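Local coordinates for methylocystis parvus OBBP MbnE (Methylocystis parvus OBBP, PDB 5ICQ), which probably binds the copper-chelating peptide methanobactin in the periplasm, as a family 5 extracellular solute-binding protein, at residues D284-Y298 and S574-R586. Numbering follows the deposited sequence.
With SO4 (sulfate ion), chain E.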
ATOM      1  N   ASP A 284      -6.773   1.337 -23.607  1.00 13.75           N
ATOM      2  CA  ASP A 284      -6.202   0.020 -23.868  1.00 11.23           C
ATOM      3  C   ASP A 284      -6.222  -0.925 -22.668  1.00 14.78           C
ATOM      4  O   ASP A 284      -5.982  -2.128 -22.848  1.00 12.34           O
ATOM      5  CB  ASP A 284      -4.759   0.188 -24.368  1.00 10.43           C
ATOM      6  CG  ASP A 284      -4.698   0.796 -25.767  1.00 15.92           C
ATOM      7  OD1 ASP A 284      -5.540   0.417 -26.605  1.00 18.74           O
ATOM      8  OD2 ASP A 284      -3.821   1.649 -26.025  1.00 18.85           O
ATOM      9  N   TYR A 285      -6.512  -0.432 -21.468  1.00 10.06           N
ATOM     10  CA  TYR A 285      -6.303  -1.187 -20.237  1.00  8.84           C
ATOM     11  C   TYR A 285      -7.176  -0.595 -19.141  1.00 12.99           C
ATOM     12  O   TYR A 285      -7.345   0.625 -19.078  1.00 11.68           O
ATOM     13  CB  TYR A 285      -4.821  -1.140 -19.809  1.00 10.36           C
ATOM     14  CG  TYR A 285      -4.544  -1.845 -18.497  1.00 11.40           C
ATOM     15  CD1 TYR A 285      -4.681  -1.178 -17.285  1.00 13.33           C
ATOM     16  CD2 TYR A 285      -4.158  -3.186 -18.472  1.00 15.50           C
ATOM     17  CE1 TYR A 285      -4.449  -1.815 -16.090  1.00 16.14           C
ATOM     18  CE2 TYR A 285      -3.911  -3.832 -17.266  1.00 17.34           C
ATOM     19  CZ  TYR A 285      -4.072  -3.138 -16.086  1.00 17.29           C
ATOM     20  OH  TYR A 285      -3.843  -3.755 -14.884  1.00 22.04           O
ATOM     21  N   ARG A 286      -7.706  -1.451 -18.268  1.00  9.34           N
ATOM     22  CA  ARG A 286      -8.394  -0.966 -17.079  1.00 11.59           C
ATOM     23  C   ARG A 286      -8.286  -1.988 -15.956  1.00 14.85           C
ATOM     24  O   ARG A 286      -8.206  -3.201 -16.193  1.00 12.64           O
ATOM     25  CB  ARG A 286      -9.872  -0.637 -17.363  1.00 16.77           C
ATOM     26  CG  ARG A 286     -10.729  -1.810 -17.807  1.00 16.32           C
ATOM     27  CD  ARG A 286     -12.181  -1.362 -18.083  1.00 15.84           C
ATOM     28  NE  ARG A 286     -12.977  -1.266 -16.862  1.00 13.68           N
ATOM     29  CZ  ARG A 286     -13.299  -0.135 -16.234  1.00 14.85           C
ATOM     30  NH1 ARG A 286     -12.903   1.047 -16.702  1.00 18.10           N
ATOM     31  NH2 ARG A 286     -14.033  -0.191 -15.125  1.00 17.80           N
ATOM     32  N   ASP A 287      -8.244  -1.472 -14.726  1.00  9.26           N
ATOM     33  CA  ASP A 287      -8.463  -2.252 -13.514  1.00 11.72           C
ATOM     34  C   ASP A 287      -9.924  -2.119 -13.099  1.00 17.60           C
ATOM     35  O   ASP A 287     -10.451  -1.007 -13.039  1.00 18.91           O
ATOM     36  CB  ASP A 287      -7.562  -1.756 -12.380  1.00 20.89           C
ATOM     37  CG  ASP A 287      -6.097  -1.937 -12.677  1.00 26.56           C
ATOM     38  OD1 ASP A 287      -5.709  -3.043 -13.110  1.00 28.61           O
ATOM     39  OD2 ASP A 287      -5.333  -0.970 -12.481  1.00 29.71           O
ATOM     40  N   GLU A 288     -10.573  -3.242 -12.801  1.00 15.11           N
ATOM     41  CA  GLU A 288     -11.963  -3.239 -12.374  1.00 12.55           C
ATOM     42  C   GLU A 288     -12.031  -3.314 -10.855  1.00 17.55           C
ATOM     43  O   GLU A 288     -11.424  -4.204 -10.251  1.00 16.93           O
ATOM     44  CB  GLU A 288     -12.734  -4.411 -12.987  1.00 12.28           C
ATOM     45  CG  GLU A 288     -14.215  -4.335 -12.747  1.00 11.46           C
ATOM     46  CD  GLU A 288     -14.776  -3.023 -13.223  1.00 17.33           C
ATOM     47  OE1 GLU A 288     -15.140  -2.176 -12.372  1.00 18.23           O
ATOM     48  OE2 GLU A 288     -14.822  -2.835 -14.450  1.00 18.59           O
ATOM     49  N   THR A 289     -12.774  -2.386 -10.240  1.00 15.62           N
ATOM     50  CA  THR A 289     -12.998  -2.418  -8.799  1.00 18.31           C
ATOM     51  C   THR A 289     -14.469  -2.512  -8.424  1.00 21.71           C
ATOM     52  O   THR A 289     -14.781  -2.606  -7.231  1.00 18.74           O
ATOM     53  CB  THR A 289     -12.389  -1.178  -8.122  1.00 22.57           C
ATOM     54  OG1 THR A 289     -12.837  -0.000  -8.798  1.00 25.59           O
ATOM     55  CG2 THR A 289     -10.866  -1.227  -8.174  1.00 32.22           C
ATOM     56  N   SER A 290     -15.379  -2.504  -9.397  1.00 17.73           N
ATOM     57  CA  SER A 290     -16.815  -2.589  -9.142  1.00 16.31           C
ATOM     58  C   SER A 290     -17.260  -4.040  -9.279  1.00 13.32           C
ATOM     59  O   SER A 290     -17.116  -4.626 -10.356  1.00 13.51           O
ATOM     60  CB  SER A 290     -17.591  -1.707 -10.125  1.00 16.71           C
ATOM     61  OG  SER A 290     -18.939  -2.137 -10.224  1.00 15.48           O
ATOM     62  N   THR A 291     -17.791  -4.621  -8.195  1.00 12.57           N
ATOM     63  CA  THR A 291     -18.299  -5.990  -8.281  1.00 14.86           C
ATOM     64  C   THR A 291     -19.473  -6.089  -9.246  1.00 17.07           C
ATOM     65  O   THR A 291     -19.623  -7.097  -9.946  1.00 12.72           O
ATOM     66  CB  THR A 291     -18.710  -6.516  -6.902  1.00 23.07           C
ATOM     67  OG1 THR A 291     -19.591  -5.586  -6.261  1.00 19.83           O
ATOM     68  CG2 THR A 291     -17.491  -6.731  -6.035  1.00 16.79           C
ATOM     69  N   THR A 292     -20.322  -5.056  -9.297  1.00 18.35           N
ATOM     70  CA  THR A 292     -21.454  -5.082 -10.224  1.00 15.97           C
ATOM     71  C   THR A 292     -20.978  -5.124 -11.670  1.00 15.77           C
ATOM     72  O   THR A 292     -21.487  -5.906 -12.484  1.00 16.10           O
ATOM     73  CB  THR A 292     -22.356  -3.865  -9.996  1.00 23.31           C
ATOM     74  OG1 THR A 292     -22.760  -3.817  -8.621  1.00 27.66           O
ATOM     75  CG2 THR A 292     -23.600  -3.947 -10.876  1.00 32.56           C
ATOM     76  N   ARG A 293     -20.004  -4.276 -12.014  1.00 14.66           N
ATOM     77  CA  ARG A 293     -19.538  -4.224 -13.393  1.00 17.55           C
ATOM     78  C   ARG A 293     -18.785  -5.494 -13.755  1.00 15.72           C
ATOM     79  O   ARG A 293     -19.000  -6.065 -14.829  1.00 16.99           O
ATOM     80  CB  ARG A 293     -18.657  -2.991 -13.596  1.00 19.92           C
ATOM     81  CG  ARG A 293     -18.596  -2.477 -15.011  1.00 33.32           C
ATOM     82  CD  ARG A 293     -18.368  -0.973 -14.973  1.00 33.30           C
ATOM     83  NE  ARG A 293     -17.324  -0.639 -14.020  1.00 41.68           N
ATOM     84  CZ  ARG A 293     -17.196   0.547 -13.438  1.00 39.07           C
ATOM     85  NH1 ARG A 293     -18.054   1.522 -13.714  1.00 41.45           N
ATOM     86  NH2 ARG A 293     -16.214   0.746 -12.572  1.00 36.43           N
ATOM     87  N   TRP A 294     -17.908  -5.958 -12.862  1.00 14.52           N
ATOM     88  CA  TRP A 294     -17.209  -7.218 -13.099  1.00 12.30           C
ATOM     89  C   TRP A 294     -18.203  -8.347 -13.291  1.00 17.24           C
ATOM     90  O   TRP A 294     -18.038  -9.184 -14.186  1.00 14.26           O
ATOM     91  CB  TRP A 294     -16.263  -7.513 -11.930  1.00 14.69           C
ATOM     92  CG  TRP A 294     -15.253  -8.622 -12.162  1.00 17.44           C
ATOM     93  CD1 TRP A 294     -15.153  -9.791 -11.462  1.00 18.52           C
ATOM     94  CD2 TRP A 294     -14.196  -8.649 -13.144  1.00 15.99           C
ATOM     95  NE1 TRP A 294     -14.098 -10.544 -11.944  1.00 16.81           N
ATOM     96  CE2 TRP A 294     -13.495  -9.863 -12.971  1.00 16.05           C
ATOM     97  CE3 TRP A 294     -13.770  -7.759 -14.141  1.00 14.98           C
ATOM     98  CZ2 TRP A 294     -12.393 -10.215 -13.763  1.00 12.70           C
ATOM     99  CZ3 TRP A 294     -12.672  -8.103 -14.922  1.00 18.72           C
ATOM    100  CH2 TRP A 294     -11.996  -9.326 -14.727  1.00 12.70           C
ATOM    101  N   SER A 295     -19.275  -8.351 -12.488  1.00 12.50           N
ATOM    102  CA  SER A 295     -20.235  -9.447 -12.517  1.00 18.37           C
ATOM    103  C   SER A 295     -21.067  -9.448 -13.796  1.00 22.58           C
ATOM    104  O   SER A 295     -21.305 -10.512 -14.377  1.00 25.18           O
ATOM    105  CB  SER A 295     -21.142  -9.378 -11.286  1.00 20.24           C
ATOM    106  OG  SER A 295     -22.108 -10.404 -11.328  1.00 34.93           O
ATOM    107  N   THR A 296     -21.522  -8.275 -14.262  1.00 20.80           N
ATOM    108  CA  THR A 296     -22.473  -8.243 -15.370  1.00 26.72           C
ATOM    109  C   THR A 296     -22.135  -7.284 -16.503  1.00 26.87           C
ATOM    110  O   THR A 296     -22.867  -7.261 -17.498  1.00 29.60           O
ATOM    111  CB  THR A 296     -23.884  -7.896 -14.857  1.00 29.82           C
ATOM    112  OG1 THR A 296     -23.867  -6.599 -14.248  1.00 30.91           O
ATOM    113  CG2 THR A 296     -24.367  -8.925 -13.841  1.00 28.95           C
ATOM    114  N   GLY A 297     -21.074  -6.493 -16.397  1.00 18.77           N
ATOM    115  CA  GLY A 297     -20.826  -5.470 -17.391  1.00 15.35           C
ATOM    116  C   GLY A 297     -19.900  -5.830 -18.534  1.00 16.74           C
ATOM    117  O   GLY A 297     -19.676  -4.991 -19.411  1.00 19.22           O
ATOM    118  N   TYR A 298     -19.355  -7.039 -18.567  1.00 14.27           N
ATOM    119  CA  TYR A 298     -18.370  -7.398 -19.589  1.00 19.16           C
ATOM    120  C   TYR A 298     -18.973  -8.297 -20.660  1.00 30.64           C
ATOM    121  O   TYR A 298     -18.373  -9.278 -21.088  1.00 35.50           O
ATOM    122  CB  TYR A 298     -17.145  -8.043 -18.945  1.00 16.92           C
ATOM    123  CG  TYR A 298     -16.271  -7.003 -18.285  1.00 17.16           C
ATOM    124  CD1 TYR A 298     -16.571  -6.532 -17.014  1.00 15.22           C
ATOM    125  CD2 TYR A 298     -15.169  -6.464 -18.948  1.00 13.81           C
ATOM    126  CE1 TYR A 298     -15.793  -5.555 -16.409  1.00 15.22           C
ATOM    127  CE2 TYR A 298     -14.377  -5.478 -18.344  1.00 12.75           C
ATOM    128  CZ  TYR A 298     -14.702  -5.035 -17.075  1.00 15.07           C
ATOM    129  OH  TYR A 298     -13.944  -4.079 -16.448  1.00 16.13           O
ATOM    130  N   SER A 574      -9.411 -11.607  -3.798  1.00 10.06           N
ATOM    131  CA  SER A 574      -8.193 -12.411  -3.791  1.00 14.25           C
ATOM    132  C   SER A 574      -7.358 -12.158  -5.028  1.00 15.58           C
ATOM    133  O   SER A 574      -6.143 -12.367  -5.000  1.00 12.59           O
ATOM    134  CB  SER A 574      -8.527 -13.903  -3.685  1.00 21.84           C
ATOM    135  OG  SER A 574      -8.981 -14.228  -2.386  1.00 29.29           O
ATOM    136  N   GLU A 575      -7.987 -11.724  -6.117  1.00 11.74           N
ATOM    137  CA  GLU A 575      -7.295 -11.464  -7.368  1.00 11.19           C
ATOM    138  C   GLU A 575      -7.542 -10.038  -7.832  1.00 15.19           C
ATOM    139  O   GLU A 575      -8.508  -9.382  -7.429  1.00 13.68           O
ATOM    140  CB  GLU A 575      -7.751 -12.438  -8.466  1.00 10.94           C
ATOM    141  CG  GLU A 575      -7.288 -13.858  -8.246  1.00 19.64           C
ATOM    142  CD  GLU A 575      -8.373 -14.746  -7.666  1.00 36.82           C
ATOM    143  OE1 GLU A 575      -9.572 -14.434  -7.847  1.00 33.03           O
ATOM    144  OE2 GLU A 575      -8.022 -15.765  -7.037  1.00 41.25           O
ATOM    145  N   GLN A 576      -6.656  -9.573  -8.707  1.00 11.97           N
ATOM    146  CA  GLN A 576      -6.836  -8.308  -9.401  1.00 10.27           C
ATOM    147  C   GLN A 576      -7.600  -8.537 -10.700  1.00 12.26           C
ATOM    148  O   GLN A 576      -7.248  -9.425 -11.484  1.00 14.53           O
ATOM    149  CB  GLN A 576      -5.479  -7.662  -9.683  1.00 13.73           C
ATOM    150  CG  GLN A 576      -5.607  -6.263 -10.276  1.00 21.36           C
ATOM    151  CD  GLN A 576      -4.274  -5.549 -10.378  1.00 23.00           C
ATOM    152  OE1 GLN A 576      -3.370  -5.769  -9.563  1.00 19.91           O
ATOM    153  NE2 GLN A 576      -4.141  -4.696 -11.383  1.00 20.33           N
ATOM    154  N   TRP A 577      -8.657  -7.756 -10.915  1.00 11.73           N
ATOM    155  CA  TRP A 577      -9.521  -7.884 -12.086  1.00  9.78           C
ATOM    156  C   TRP A 577      -9.092  -6.842 -13.114  1.00 14.42           C
ATOM    157  O   TRP A 577      -9.122  -5.637 -12.827  1.00 13.44           O
ATOM    158  CB  TRP A 577     -10.992  -7.685 -11.699  1.00  9.27           C
ATOM    159  CG  TRP A 577     -11.415  -8.540 -10.532  1.00 10.91           C
ATOM    160  CD1 TRP A 577     -10.893  -9.758 -10.171  1.00 15.64           C
ATOM    161  CD2 TRP A 577     -12.427  -8.236  -9.565  1.00 10.49           C
ATOM    162  NE1 TRP A 577     -11.525 -10.228  -9.042  1.00 15.12           N
ATOM    163  CE2 TRP A 577     -12.461  -9.308  -8.643  1.00 13.41           C
ATOM    164  CE3 TRP A 577     -13.305  -7.159  -9.386  1.00 20.25           C
ATOM    165  CZ2 TRP A 577     -13.352  -9.343  -7.570  1.00 17.51           C
ATOM    166  CZ3 TRP A 577     -14.187  -7.191  -8.313  1.00 20.70           C
ATOM    167  CH2 TRP A 577     -14.200  -8.277  -7.417  1.00 18.34           C
ATOM    168  N   ILE A 578      -8.657  -7.298 -14.293  1.00  8.69           N
ATOM    169  CA  ILE A 578      -8.200  -6.384 -15.333  1.00  9.94           C
ATOM    170  C   ILE A 578      -8.871  -6.719 -16.660  1.00 13.97           C
ATOM    171  O   ILE A 578      -9.405  -7.811 -16.865  1.00 15.31           O
ATOM    172  CB  ILE A 578      -6.662  -6.394 -15.498  1.00 13.78           C
ATOM    173  CG1 ILE A 578      -6.205  -7.685 -16.175  1.00 16.35           C
ATOM    174  CG2 ILE A 578      -5.961  -6.227 -14.138  1.00 11.57           C
ATOM    175  CD1 ILE A 578      -4.709  -7.672 -16.580  1.00 16.38           C
ATOM    176  N   ALA A 579      -8.842  -5.750 -17.571  1.00  9.96           N
ATOM    177  CA  ALA A 579      -9.261  -5.970 -18.946  1.00 10.56           C
ATOM    178  C   ALA A 579      -8.364  -5.142 -19.845  1.00 12.73           C
ATOM    179  O   ALA A 579      -7.852  -4.099 -19.429  1.00 11.35           O
ATOM    180  CB  ALA A 579     -10.732  -5.602 -19.181  1.00  9.24           C
ATOM    181  N   HIS A 580      -8.170  -5.610 -21.077  1.00 12.00           N
ATOM    182  CA  HIS A 580      -7.220  -4.934 -21.946  1.00 14.61           C
ATOM    183  C   HIS A 580      -7.481  -5.290 -23.402  1.00 15.34           C
ATOM    184  O   HIS A 580      -8.042  -6.345 -23.713  1.00 14.96           O
ATOM    185  CB  HIS A 580      -5.780  -5.303 -21.574  1.00 12.67           C
ATOM    186  CG  HIS A 580      -5.507  -6.768 -21.644  1.00 15.34           C
ATOM    187  ND1 HIS A 580      -5.139  -7.401 -22.813  1.00 19.95           N
ATOM    188  CD2 HIS A 580      -5.557  -7.733 -20.693  1.00 23.06           C
ATOM    189  CE1 HIS A 580      -4.975  -8.691 -22.580  1.00 21.13           C
ATOM    190  NE2 HIS A 580      -5.224  -8.920 -21.304  1.00 22.81           N
ATOM    191  N   SER A 581      -7.067  -4.390 -24.289  1.00 12.78           N
ATOM    192  CA  SER A 581      -7.007  -4.710 -25.709  1.00 13.41           C
ATOM    193  C   SER A 581      -6.074  -5.895 -25.936  1.00 13.65           C
ATOM    194  O   SER A 581      -5.057  -6.050 -25.256  1.00 13.37           O
ATOM    195  CB  SER A 581      -6.510  -3.495 -26.502  1.00 15.81           C
ATOM    196  OG  SER A 581      -6.160  -3.869 -27.822  1.00 16.00           O
ATOM    197  N   THR A 582      -6.414  -6.739 -26.914  1.00 14.19           N
ATOM    198  CA  THR A 582      -5.509  -7.837 -27.240  1.00 16.00           C
ATOM    199  C   THR A 582      -4.356  -7.393 -28.122  1.00 18.89           C
ATOM    200  O   THR A 582      -3.472  -8.207 -28.416  1.00 20.32           O
ATOM    201  CB  THR A 582      -6.263  -8.985 -27.927  1.00 15.62           C
ATOM    202  OG1 THR A 582      -7.019  -8.465 -29.026  1.00 19.85           O
ATOM    203  CG2 THR A 582      -7.193  -9.635 -26.943  1.00 18.16           C
ATOM    204  N   ASP A 583      -4.342  -6.127 -28.534  1.00 19.12           N
ATOM    205  CA  ASP A 583      -3.226  -5.576 -29.284  1.00 20.03           C
ATOM    206  C   ASP A 583      -2.032  -5.235 -28.403  1.00 18.46           C
ATOM    207  O   ASP A 583      -0.961  -4.925 -28.937  1.00 19.36           O
ATOM    208  CB  ASP A 583      -3.677  -4.331 -30.045  1.00 25.03           C
ATOM    209  CG  ASP A 583      -4.730  -4.644 -31.091  1.00 43.23           C
ATOM    210  OD1 ASP A 583      -4.807  -5.819 -31.516  1.00 48.55           O
ATOM    211  OD2 ASP A 583      -5.478  -3.723 -31.485  1.00 52.47           O
ATOM    212  N   ILE A 584      -2.184  -5.249 -27.083  1.00 13.28           N
ATOM    213  CA  ILE A 584      -1.034  -5.098 -26.198  1.00 12.77           C
ATOM    214  C   ILE A 584      -0.849  -6.392 -25.424  1.00 12.41           C
ATOM    215  O   ILE A 584      -1.811  -7.111 -25.137  1.00 15.13           O
ATOM    216  CB  ILE A 584      -1.166  -3.884 -25.251  1.00 11.77           C
ATOM    217  CG1 ILE A 584      -2.414  -3.995 -24.372  1.00 11.78           C
ATOM    218  CG2 ILE A 584      -1.177  -2.592 -26.064  1.00 14.23           C
ATOM    219  CD1 ILE A 584      -2.431  -2.953 -23.224  1.00 15.07           C
ATOM    220  N   VAL A 585       0.409  -6.709 -25.111  1.00 10.75           N
ATOM    221  CA  VAL A 585       0.755  -7.969 -24.464  1.00 13.36           C
ATOM    222  C   VAL A 585       1.746  -7.702 -23.336  1.00 16.17           C
ATOM    223  O   VAL A 585       2.361  -6.636 -23.251  1.00 12.83           O
ATOM    224  CB  VAL A 585       1.343  -8.991 -25.460  1.00 17.34           C
ATOM    225  CG1 VAL A 585       0.280  -9.425 -26.460  1.00 21.31           C
ATOM    226  CG2 VAL A 585       2.498  -8.384 -26.171  1.00 20.72           C
ATOM    227  N   ARG A 586       1.917  -8.699 -22.482  1.00 19.12           N
ATOM    228  CA  ARG A 586       2.777  -8.595 -21.313  1.00 19.32           C
ATOM    229  C   ARG A 586       3.669  -9.821 -21.218  1.00 22.20           C
ATOM    230  O   ARG A 586       3.432 -10.817 -21.909  1.00 19.02           O
ATOM    231  CB  ARG A 586       1.928  -8.462 -20.044  1.00 18.99           C
ATOM    232  CG  ARG A 586       1.148  -9.703 -19.708  1.00 25.45           C
ATOM    233  CD  ARG A 586       0.601  -9.585 -18.304  1.00 22.68           C
ATOM    234  NE  ARG A 586      -0.067 -10.802 -17.870  1.00 24.53           N
ATOM    235  CZ  ARG A 586      -1.308 -11.126 -18.204  1.00 19.68           C
ATOM    236  NH1 ARG A 586      -2.024 -10.327 -18.994  1.00 19.83           N
ATOM    237  NH2 ARG A 586      -1.828 -12.254 -17.755  1.00 26.62           N
TER
HETATM  238  S   SO4 E 704     -17.272   3.356 -10.178  1.00 69.83           S
HETATM  239  O1  SO4 E 704     -16.347   4.481 -10.277  1.00 70.61           O
HETATM  240  O2  SO4 E 704     -18.268   3.633  -9.147  1.00 74.87           O
HETATM  241  O3  SO4 E 704     -17.947   3.155 -11.457  1.00 66.84           O
HETATM  242  O4  SO4 E 704     -16.518   2.159  -9.823  1.00 69.83           O
HETATM  243  O   HOH W   1      -5.165  -0.937 -28.992  1.00 45.05           O
HETATM  244  O   HOH W   2      -2.167  -3.113 -12.611  1.00 23.23           O
HETATM  245  O   HOH W   3      -8.993  -5.186  -9.492  1.00 24.33           O
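Trp-294 and Trp-577 stack where strand 285-288 pairs antiparallel with strand 576-581, the middle strand of a small three-stranded sheet between the two lobes of this periplasmic binding protein fold; Arg-286 and Ala-579 exchange N-H to O bonds both ways. The packing is tight on the face that carries Arg-286, Trp-577 and Ala-579. Helix 291-296 lays its broad indole flat on Trp-577: the five-membered rings form an offset stack, centroids 3.9 Å apart and planes 6° apart, while Trp-577 CB makes a CH-pi contact 3.3 Å above the centroid of the six-membered ring of Trp-294. With CG of Trp-294 anti to its own N (chi1 -167°), the indole reaches back from the helix over the strand. A leucine in its place would probably leave the Trp-577 ring without its stacking partner and open a gap between helix and sheet. On the same face small Ala-579 admits Tyr-298, whose CE2 lies 3.7 Å from Ala-579 CB. Buried Glu-288 suits a site between two guanidinium groups: OE2 bridges to Arg-286, OE1 to Arg-293.

The other face loosens toward partly exposed Asp-287 and Gln-576, where water links Tyr-285 OH to Gln-576 NE2. Ile-597 N holds Gln-576 OE1; NE2 donates a bent hydrogen bond (139°) to Asp-287 OD1, 2.9 Å, from above the carboxylate plane.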